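Local coordinates for putative thiosulfate sulfurtransferase YOR285W (PDB 3D1P), which transfers sulfur from thiosulfate to glutathione in mitochondrial hydrogen sulfide metabolism, giving S-sulfanylglutathione and sulfite, at residues 43-49 with 61-67; 90-96 with 115-120. One frame throughout, in Å; residues are numbered along the deposited sequence. Where two conformers were deposited one is given.

Contact 1: 43-49 with 61-67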
ATOM      1  N   LEU A  43      -3.931   2.100  -2.473  0.50  4.63           N
ATOM      2  CA  LEU A  43      -3.337   2.077  -1.125  0.50  4.37           C
ATOM      3  C   LEU A  43      -2.893   0.645  -0.862  0.50  3.98           C
ATOM      4  O   LEU A  43      -3.722  -0.253  -0.682  0.50  5.19           O
ATOM      5  CB  LEU A  43      -4.375   2.507  -0.084  0.50  4.41           C
ATOM      6  CG  LEU A  43      -4.965   3.907  -0.317  0.50  5.41           C
ATOM      7  CD1 LEU A  43      -5.999   4.240   0.754  0.50  8.93           C
ATOM      8  CD2 LEU A  43      -3.887   4.959  -0.372  0.50  8.67           C
ATOM      9  N   VAL A  44      -1.585   0.421  -0.869  1.00  4.06           N
ATOM     10  CA  VAL A  44      -1.018  -0.925  -0.818  1.00  4.25           C
ATOM     11  C   VAL A  44      -0.451  -1.197   0.572  1.00  3.95           C
ATOM     12  O   VAL A  44       0.633  -0.761   0.924  1.00  4.41           O
ATOM     13  CB  VAL A  44       0.063  -1.142  -1.866  1.00  4.88           C
ATOM     14  CG1 VAL A  44       0.457  -2.605  -1.866  1.00  5.95           C
ATOM     15  CG2 VAL A  44      -0.405  -0.699  -3.281  1.00  6.06           C
ATOM     16  N   ASP A  45      -1.240  -1.952   1.346  1.00  3.90           N
ATOM     17  CA  ASP A  45      -0.890  -2.335   2.704  1.00  3.71           C
ATOM     18  C   ASP A  45      -0.250  -3.713   2.631  1.00  3.91           C
ATOM     19  O   ASP A  45      -0.880  -4.700   2.244  1.00  4.37           O
ATOM     20  CB  ASP A  45      -2.180  -2.360   3.540  1.00  3.86           C
ATOM     21  CG  ASP A  45      -1.979  -2.631   5.006  1.00  4.16           C
ATOM     22  OD1 ASP A  45      -1.019  -3.308   5.408  1.00  4.52           O
ATOM     23  OD2 ASP A  45      -2.863  -2.163   5.772  1.00  5.13           O
ATOM     24  N   VAL A  46       1.037  -3.775   2.963  1.00  3.64           N
ATOM     25  CA  VAL A  46       1.804  -5.010   2.796  1.00  3.77           C
ATOM     26  C   VAL A  46       2.040  -5.734   4.121  1.00  4.00           C
ATOM     27  O   VAL A  46       2.885  -6.623   4.199  1.00  4.07           O
ATOM     28  CB  VAL A  46       3.107  -4.787   1.998  1.00  4.06           C
ATOM     29  CG1 VAL A  46       2.794  -4.103   0.686  1.00  4.83           C
ATOM     30  CG2 VAL A  46       4.158  -4.027   2.755  1.00  4.55           C
ATOM     31  N   ARG A  47       1.254  -5.409   5.140  1.00  3.76           N
ATOM     32  CA  ARG A  47       1.230  -6.234   6.340  1.00  3.93           C
ATOM     33  C   ARG A  47       0.660  -7.626   6.028  1.00  3.94           C
ATOM     34  O   ARG A  47       0.105  -7.873   4.958  1.00  4.15           O
ATOM     35  CB  ARG A  47       0.415  -5.541   7.432  1.00  4.16           C
ATOM     36  CG  ARG A  47       1.014  -4.228   7.902  1.00  4.41           C
ATOM     37  CD  ARG A  47       0.168  -3.518   8.941  1.00  4.36           C
ATOM     38  NE  ARG A  47      -1.153  -3.227   8.372  1.00  4.91           N
ATOM     39  CZ  ARG A  47      -2.275  -3.115   9.037  1.00  4.68           C
ATOM     40  NH1 ARG A  47      -2.313  -3.188  10.343  1.00  6.72           N
ATOM     41  NH2 ARG A  47      -3.394  -2.937   8.350  1.00  5.67           N
ATOM     42  N   GLU A  48       0.815  -8.536   6.985  1.00  4.09           N
ATOM     43  CA  GLU A  48       0.228  -9.856   6.840  1.00  4.53           C
ATOM     44  C   GLU A  48      -1.289  -9.776   6.994  1.00  4.44           C
ATOM     45  O   GLU A  48      -1.814  -8.830   7.579  1.00  4.87           O
ATOM     46  CB  GLU A  48       0.819 -10.847   7.832  1.00  4.95           C
ATOM     47  CG  GLU A  48       2.292 -11.148   7.543  1.00  5.30           C
ATOM     48  CD  GLU A  48       2.489 -11.698   6.137  1.00  5.46           C
ATOM     49  OE1 GLU A  48       1.863 -12.745   5.839  1.00  7.30           O
ATOM     50  OE2 GLU A  48       3.174 -11.068   5.311  1.00  5.88           O
ATOM     51  N   PRO A  49      -2.018 -10.767   6.502  1.00  5.07           N
ATOM     52  CA  PRO A  49      -3.489 -10.706   6.571  1.00  5.88           C
ATOM     53  C   PRO A  49      -4.031 -10.543   7.990  1.00  5.59           C
ATOM     54  O   PRO A  49      -5.022  -9.857   8.200  1.00  6.38           O
ATOM     55  CB  PRO A  49      -3.917 -12.005   5.888  1.00  7.08           C
ATOM     56  CG  PRO A  49      -2.816 -12.286   4.899  1.00  6.97           C
ATOM     57  CD  PRO A  49      -1.582 -11.919   5.675  1.00  6.19           C
ATOM     58  N   ILE A  61      -5.820  -2.161  -0.423  1.00  5.05           N
ATOM     59  CA  ILE A  61      -5.619  -3.565  -0.743  1.00  5.46           C
ATOM     60  C   ILE A  61      -4.536  -4.132   0.155  1.00  5.12           C
ATOM     61  O   ILE A  61      -3.704  -3.406   0.688  1.00  5.56           O
ATOM     62  CB  ILE A  61      -5.290  -3.789  -2.233  1.00  5.64           C
ATOM     63  CG1 ILE A  61      -3.912  -3.212  -2.625  1.00  5.75           C
ATOM     64  CG2 ILE A  61      -6.429  -3.239  -3.089  1.00  7.78           C
ATOM     65  CD1 ILE A  61      -3.483  -3.580  -4.040  1.00  6.86           C
ATOM     66  N   ASN A  62      -4.577  -5.451   0.339  1.00  4.89           N
ATOM     67  CA  ASN A  62      -3.577  -6.140   1.155  1.00  4.46           C
ATOM     68  C   ASN A  62      -2.758  -7.044   0.238  1.00  4.77           C
ATOM     69  O   ASN A  62      -3.272  -7.959  -0.384  1.00  5.91           O
ATOM     70  CB  ASN A  62      -4.278  -6.965   2.224  1.00  5.06           C
ATOM     71  CG  ASN A  62      -3.323  -7.651   3.204  1.00  4.91           C
ATOM     72  OD1 ASN A  62      -3.619  -8.741   3.721  1.00  6.38           O
ATOM     73  ND2 ASN A  62      -2.227  -7.002   3.560  1.00  5.05           N
ATOM     74  N   VAL A  63      -1.448  -6.764   0.165  1.00  4.55           N
ATOM     75  CA  VAL A  63      -0.524  -7.555  -0.649  1.00  4.66           C
ATOM     76  C   VAL A  63       0.665  -7.908   0.258  1.00  4.33           C
ATOM     77  O   VAL A  63       1.673  -7.205   0.284  1.00  4.71           O
ATOM     78  CB  VAL A  63      -0.063  -6.834  -1.920  1.00  5.22           C
ATOM     79  CG1 VAL A  63       0.749  -7.807  -2.774  1.00  5.91           C
ATOM     80  CG2 VAL A  63      -1.275  -6.303  -2.708  1.00  6.23           C
ATOM     81  N   PRO A  64       0.509  -8.943   1.074  1.00  4.83           N
ATOM     82  CA  PRO A  64       1.476  -9.183   2.152  1.00  4.78           C
ATOM     83  C   PRO A  64       2.915  -9.353   1.673  1.00  4.83           C
ATOM     84  O   PRO A  64       3.217 -10.206   0.829  1.00  6.06           O
ATOM     85  CB  PRO A  64       0.961 -10.483   2.791  1.00  5.14           C
ATOM     86  CG  PRO A  64      -0.544 -10.462   2.523  1.00  5.58           C
ATOM     87  CD  PRO A  64      -0.647  -9.865   1.145  1.00  5.10           C
ATOM     88  N   TYR A  65       3.844  -8.595   2.290  1.00  5.06           N
ATOM     89  CA  TYR A  65       5.229  -8.651   1.874  1.00  5.19           C
ATOM     90  C   TYR A  65       5.945  -9.887   2.422  1.00  5.36           C
ATOM     91  O   TYR A  65       6.636 -10.563   1.684  1.00  7.60           O
ATOM     92  CB  TYR A  65       5.977  -7.369   2.245  1.00  5.62           C
ATOM     93  CG  TYR A  65       7.390  -7.406   1.748  1.00  6.04           C
ATOM     94  CD1 TYR A  65       7.664  -7.264   0.402  1.00  7.21           C
ATOM     95  CD2 TYR A  65       8.454  -7.616   2.615  1.00  8.62           C
ATOM     96  CE1 TYR A  65       8.984  -7.368  -0.091  1.00  9.84           C
ATOM     97  CE2 TYR A  65       9.729  -7.725   2.133  1.00 11.40           C
ATOM     98  CZ  TYR A  65       9.982  -7.596   0.789  1.00 11.36           C
ATOM     99  OH  TYR A  65      11.281  -7.700   0.335  1.00 14.93           O
ATOM    100  N   ARG A  66       5.770 -10.163   3.710  1.00  5.70           N
ATOM    101  CA  ARG A  66       6.438 -11.293   4.349  1.00  5.86           C
ATOM    102  C   ARG A  66       6.113 -12.621   3.666  1.00  6.43           C
ATOM    103  O   ARG A  66       7.001 -13.437   3.421  1.00  7.67           O
ATOM    104  CB  ARG A  66       6.071 -11.362   5.832  1.00  7.66           C
ATOM    105  CG  ARG A  66       6.962 -10.521   6.731  1.00  9.54           C
ATOM    106  CD  ARG A  66       6.472 -10.543   8.170  0.80 10.84           C
ATOM    107  NE  ARG A  66       6.683 -11.843   8.801  0.80 12.36           N
ATOM    108  CZ  ARG A  66       7.867 -12.293   9.207  0.80 14.16           C
ATOM    109  NH1 ARG A  66       8.952 -11.546   9.051  0.80 15.06           N
ATOM    110  NH2 ARG A  66       7.966 -13.489   9.771  0.80 13.94           N
ATOM    111  N   SER A  67       4.835 -12.831   3.369  1.00  5.24           N
ATOM    112  CA  SER A  67       4.380 -14.065   2.767  1.00  6.08           C
ATOM    113  C   SER A  67       4.321 -14.048   1.242  1.00  5.88           C
ATOM    114  O   SER A  67       4.228 -15.125   0.651  1.00  7.16           O
ATOM    115  CB  SER A  67       3.090 -14.532   3.396  1.00  7.36           C
ATOM    116  OG  SER A  67       2.111 -13.544   3.313  1.00  7.49           O
TER
HETATM  117  O   HOH W   1       4.167  -8.629   5.669  1.00  5.01           O

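Contact 2: 90-96 with 115-120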
ATOM      1  N   SER A  90      -0.667  -0.603 -13.442  1.00  9.48           N
ATOM      2  CA  SER A  90       0.587   0.122 -13.332  1.00 10.63           C
ATOM      3  C   SER A  90       0.503   1.586 -13.710  1.00  9.42           C
ATOM      4  O   SER A  90       1.450   2.320 -13.456  1.00 11.63           O
ATOM      5  CB  SER A  90       1.703  -0.563 -14.036  1.00 12.89           C
ATOM      6  OG  SER A  90       1.409  -0.552 -15.397  1.00 16.17           O
ATOM      7  N   ALA A  91      -0.593   2.019 -14.307  1.00  8.51           N
ATOM      8  CA  ALA A  91      -0.782   3.424 -14.618  1.00  9.11           C
ATOM      9  C   ALA A  91      -1.157   4.222 -13.382  1.00  9.07           C
ATOM     10  O   ALA A  91      -1.120   5.446 -13.435  1.00 11.24           O
ATOM     11  CB  ALA A  91      -1.895   3.596 -15.680  1.00 11.22           C
ATOM     12  N   LYS A  92      -1.566   3.566 -12.300  1.00  7.03           N
ATOM     13  CA  LYS A  92      -1.997   4.248 -11.101  0.80  6.87           C
ATOM     14  C   LYS A  92      -0.814   4.577 -10.210  1.00  6.20           C
ATOM     15  O   LYS A  92       0.264   4.021 -10.342  1.00  7.57           O
ATOM     16  CB  LYS A  92      -2.977   3.360 -10.354  0.80  6.68           C
ATOM     17  CG  LYS A  92      -4.300   3.183 -11.106  0.80  7.06           C
ATOM     18  CD  LYS A  92      -5.301   2.404 -10.281  0.80  8.08           C
ATOM     19  CE  LYS A  92      -6.632   2.129 -10.963  0.80  8.53           C
ATOM     20  NZ  LYS A  92      -7.561   1.431 -10.045  0.80 11.35           N
ATOM     21  N   GLU A  93      -1.054   5.491  -9.267  1.00  5.90           N
ATOM     22  CA  GLU A  93      -0.118   5.742  -8.185  1.00  5.79           C
ATOM     23  C   GLU A  93      -0.354   4.702  -7.081  1.00  5.43           C
ATOM     24  O   GLU A  93      -1.454   4.631  -6.542  1.00  7.19           O
ATOM     25  CB  GLU A  93      -0.324   7.127  -7.578  1.00  6.18           C
ATOM     26  CG  GLU A  93       0.616   7.408  -6.446  1.00  6.50           C
ATOM     27  CD  GLU A  93       0.399   8.729  -5.728  1.00  6.24           C
ATOM     28  OE1 GLU A  93      -0.561   9.448  -6.023  1.00  9.44           O
ATOM     29  OE2 GLU A  93       1.216   9.025  -4.825  1.00  8.01           O
ATOM     30  N   LEU A  94       0.662   3.916  -6.764  1.00  5.30           N
ATOM     31  CA  LEU A  94       0.573   2.938  -5.684  1.00  4.81           C
ATOM     32  C   LEU A  94       1.330   3.500  -4.479  1.00  4.73           C
ATOM     33  O   LEU A  94       2.504   3.873  -4.611  1.00  5.65           O
ATOM     34  CB  LEU A  94       1.206   1.605  -6.079  1.00  5.24           C
ATOM     35  CG  LEU A  94       0.288   0.630  -6.822  1.00  5.62           C
ATOM     36  CD1 LEU A  94      -0.253   1.205  -8.164  1.00  7.25           C
ATOM     37  CD2 LEU A  94       1.021  -0.683  -7.034  1.00  6.54           C
ATOM     38  N   ILE A  95       0.662   3.560  -3.336  1.00  4.22           N
ATOM     39  CA  ILE A  95       1.225   4.104  -2.107  1.00  4.07           C
ATOM     40  C   ILE A  95       1.451   2.940  -1.147  1.00  3.87           C
ATOM     41  O   ILE A  95       0.496   2.296  -0.738  1.00  4.97           O
ATOM     42  CB  ILE A  95       0.307   5.135  -1.462  1.00  4.36           C
ATOM     43  CG1 ILE A  95      -0.088   6.221  -2.448  1.00  5.35           C
ATOM     44  CG2 ILE A  95       0.994   5.721  -0.220  1.00  5.16           C
ATOM     45  CD1 ILE A  95      -1.085   7.261  -1.871  1.00  6.26           C
ATOM     46  N   PHE A  96       2.707   2.676  -0.801  1.00  4.13           N
ATOM     47  CA  PHE A  96       3.068   1.497  -0.048  1.00  4.04           C
ATOM     48  C   PHE A  96       3.293   1.797   1.429  1.00  4.15           C
ATOM     49  O   PHE A  96       3.919   2.807   1.790  1.00  4.70           O
ATOM     50  CB  PHE A  96       4.387   0.933  -0.579  1.00  4.72           C
ATOM     51  CG  PHE A  96       4.246   0.324  -1.924  1.00  5.07           C
ATOM     52  CD1 PHE A  96       3.984  -1.035  -2.069  1.00  6.51           C
ATOM     53  CD2 PHE A  96       4.327   1.108  -3.073  1.00  5.56           C
ATOM     54  CE1 PHE A  96       3.832  -1.580  -3.334  1.00  7.88           C
ATOM     55  CE2 PHE A  96       4.149   0.550  -4.336  1.00  6.93           C
ATOM     56  CZ  PHE A  96       3.878  -0.781  -4.440  1.00  7.62           C
ATOM     57  N   GLY A 115       7.949  -2.427 -13.249  1.00  8.04           N
ATOM     58  CA  GLY A 115       7.008  -1.817 -14.155  1.00  8.92           C
ATOM     59  C   GLY A 115       6.045  -0.800 -13.603  1.00  8.53           C
ATOM     60  O   GLY A 115       5.220  -0.273 -14.372  1.00 10.87           O
ATOM     61  N   TYR A 116       6.160  -0.465 -12.308  1.00  7.42           N
ATOM     62  CA  TYR A 116       5.310   0.551 -11.736  1.00  7.88           C
ATOM     63  C   TYR A 116       6.125   1.831 -11.650  1.00  8.36           C
ATOM     64  O   TYR A 116       6.981   1.983 -10.793  1.00  9.94           O
ATOM     65  CB  TYR A 116       4.829   0.160 -10.329  1.00  7.27           C
ATOM     66  CG  TYR A 116       3.817  -0.946 -10.358  1.00  7.06           C
ATOM     67  CD1 TYR A 116       2.470  -0.647 -10.397  1.00  7.23           C
ATOM     68  CD2 TYR A 116       4.196  -2.299 -10.354  1.00  7.09           C
ATOM     69  CE1 TYR A 116       1.488  -1.644 -10.419  1.00  7.42           C
ATOM     70  CE2 TYR A 116       3.237  -3.292 -10.381  1.00  7.13           C
ATOM     71  CZ  TYR A 116       1.888  -2.970 -10.409  1.00  7.28           C
ATOM     72  OH  TYR A 116       0.960  -3.995 -10.391  1.00  8.85           O
ATOM     73  N   SER A 117       5.820   2.782 -12.527  1.00  9.24           N
ATOM     74  CA  SER A 117       6.541   4.043 -12.642  0.50  9.26           C
ATOM     75  C   SER A 117       6.040   5.103 -11.672  1.00  9.18           C
ATOM     76  O   SER A 117       6.684   6.137 -11.550  1.00 10.73           O
ATOM     77  CB  SER A 117       6.445   4.600 -14.064  0.50 10.04           C
ATOM     78  OG  SER A 117       5.149   5.019 -14.390  0.50 12.56           O
ATOM     79  N   ASN A 118       4.864   4.881 -11.043  1.00  7.59           N
ATOM     80  CA  ASN A 118       4.258   5.891 -10.164  1.00  7.19           C
ATOM     81  C   ASN A 118       4.010   5.234  -8.815  1.00  6.53           C
ATOM     82  O   ASN A 118       2.981   4.586  -8.600  1.00  7.15           O
ATOM     83  CB  ASN A 118       2.975   6.462 -10.722  1.00  8.35           C
ATOM     84  CG  ASN A 118       2.558   7.699  -9.966  1.00  9.59           C
ATOM     85  OD1 ASN A 118       3.132   8.014  -8.922  1.00 12.34           O
ATOM     86  ND2 ASN A 118       1.533   8.377 -10.425  1.00 12.25           N
ATOM     87  N   THR A 119       5.010   5.304  -7.952  1.00  6.94           N
ATOM     88  CA  THR A 119       4.921   4.691  -6.651  1.00  6.53           C
ATOM     89  C   THR A 119       5.355   5.709  -5.589  1.00  6.38           C
ATOM     90  O   THR A 119       6.154   6.624  -5.843  1.00  7.96           O
ATOM     91  CB  THR A 119       5.805   3.434  -6.495  1.00  7.22           C
ATOM     92  OG1 THR A 119       7.183   3.773  -6.636  1.00  9.42           O
ATOM     93  CG2 THR A 119       5.444   2.365  -7.526  1.00  8.55           C
ATOM     94  N   SER A 120       4.799   5.534  -4.402  1.00  5.51           N
ATOM     95  CA  SER A 120       4.981   6.433  -3.295  1.00  5.29           C
ATOM     96  C   SER A 120       5.021   5.656  -2.006  1.00  4.26           C
ATOM     97  O   SER A 120       4.679   4.472  -1.962  1.00  4.97           O
ATOM     98  CB  SER A 120       3.831   7.443  -3.233  1.00  6.20           C
ATOM     99  OG  SER A 120       3.700   8.107  -4.462  1.00  7.62           O
TER
HETATM  100  O   HOH W   2       2.813   2.850 -11.050  1.00  9.01           O
HETATM  101  O   HOH W   3       3.872   2.698 -14.626  1.00 15.73           O
HETATM  102  O   HOH W   4       4.016  -1.816 -16.540  1.00 22.35           O
HETATM  103  O   HOH W   5      -0.732   7.827 -12.207  1.00 18.06           O

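Contact 1: 43-49 with 61-67
Asp-45 O is gripped twice from across the contact: Asn-62 ND2 and Val-63 N both reach it at 3.0 Å, from opposite faces of its carbonyl plane. Asn-62 ND2 then spends its second hydrogen on Arg-47 O, 2.9 Å away. Both acceptors lie close to the amide's own plane, so the two bonds fix its rotation. The side chain can bridge them because its CG stands anti to the backbone N (chi1 -176°), which places the amide between the carbonyls of Asp-45 and Arg-47, where the regular pairing stops. Before that point the pairing is parallel, with Ile-61 N bonded to Leu-43 O and Asp-45 N to Ile-61 O.

Beyond it the two segments stay together by other means. Tyr-65 N bonds to Val-46 O at 2.9 Å, and Pro-49 CD packs against Pro-64 CG, the two rings crossing at about a right angle. Glu-48, bent at chi2 (-58°), brings its carboxylate back to the turn at 65-67. There Ser-67 OG donates to Glu-48 OE1 at 2.7 Å, on its syn lone pair, while OE2 accepts Ser-67 N from above the carboxylate plane. One water links Val-46 O, Glu-48 OE2 and Arg-66 N.

Within 43-49, Asp-45 OD1 closes an Asx turn by accepting Arg-47 N, and the Arg-47 guanidinium meets the Asp-45 carboxylate side-on in a salt bridge, NE to OD1 and NH2 to OD2, with NH2 also bonding Val-55 O. Val-46 lies about 4 Å, side chain to side chain, from the persulfide-forming Cys-98 and packs on helix 102-112. The contact thus closes the beta-alpha-beta unit of strand 41-45, helix 49-54 and edge strand 61-62, with Tyr-52 of that helix against Asp-45, Arg-47 and Asn-62, and strand 93-97 along the other edge of 41-45.

Contact 2: 90-96 with 115-120
The Tyr-116 ring is met from two directions by 90-96. Ser-90 sets its CB over one face in a CH-pi contact, 4.1 Å from the ring centroid and 27° off the normal, while the Leu-94 side chain crosses the ring obliquely, with its CD2 3.5 Å from Tyr-116 CE1. Tyr-116 OH is tied to Pro-88 O, just before the segment.

Farther along, the Asn-118 and Glu-93 side chains cross at a slant, yet their amide and carboxylate planes are only 10° apart. This is packing: Asn-118 OD1 lies 3.6 Å from Glu-93 CG. Glu-93 stretches out fully, its CG opposite the backbone N (chi1 179°), which carries OE2 to within 2.7 Å of Ser-120 OG; the hydroxyl donates to it on the anti side, and Tyr-25 OH also bonds to OE2.

The segments lead into two neighbouring parallel strands of the rhodanese-like domain, 93-97 and 119-121, joined as a beta-alpha-beta unit through helix 102-112. Leu-94 N bonds to Asn-118 O, Ser-120 N to Leu-94 O at 2.8 Å, and Phe-96 N to Ser-120 O. Ahead of the strands waters bridge the loops; one accepts from Ser-117 N and donates to Ser-90 O, another links Ala-91 O to Asn-118 ND2.

Phe-96 turns its ring edge to Ser-120 O, 3.6 Å from CD2, and to the methyl of Thr-119, whose OG1 bonds to Gln-108 of the helix.

Overall arrangement
Contact 1 closes before contact 2 opens along the chain, and their centres lie 15 Å apart on opposite sides of the chain's centre. Both belong to one parallel sheet, ordered 23-24, 119-121, 93-97, 41-45, 61-62. The inner strands 41-45 and 93-97 are neighbours and join the two contacts directly: Val-44 N lies 2.8 Å from Ile-95 O, a probable hydrogen bond, and Val-44 packs on Leu-94 and Phe-96. Four strands are thereby linked across the rhodanese-like domain. Strand 93-97 leads straight into Cys-98, the persulfide intermediate, with contact 1 close to it and contact 2 a little farther off, Phe-96 about 8 Å from Cys-98 between side chains.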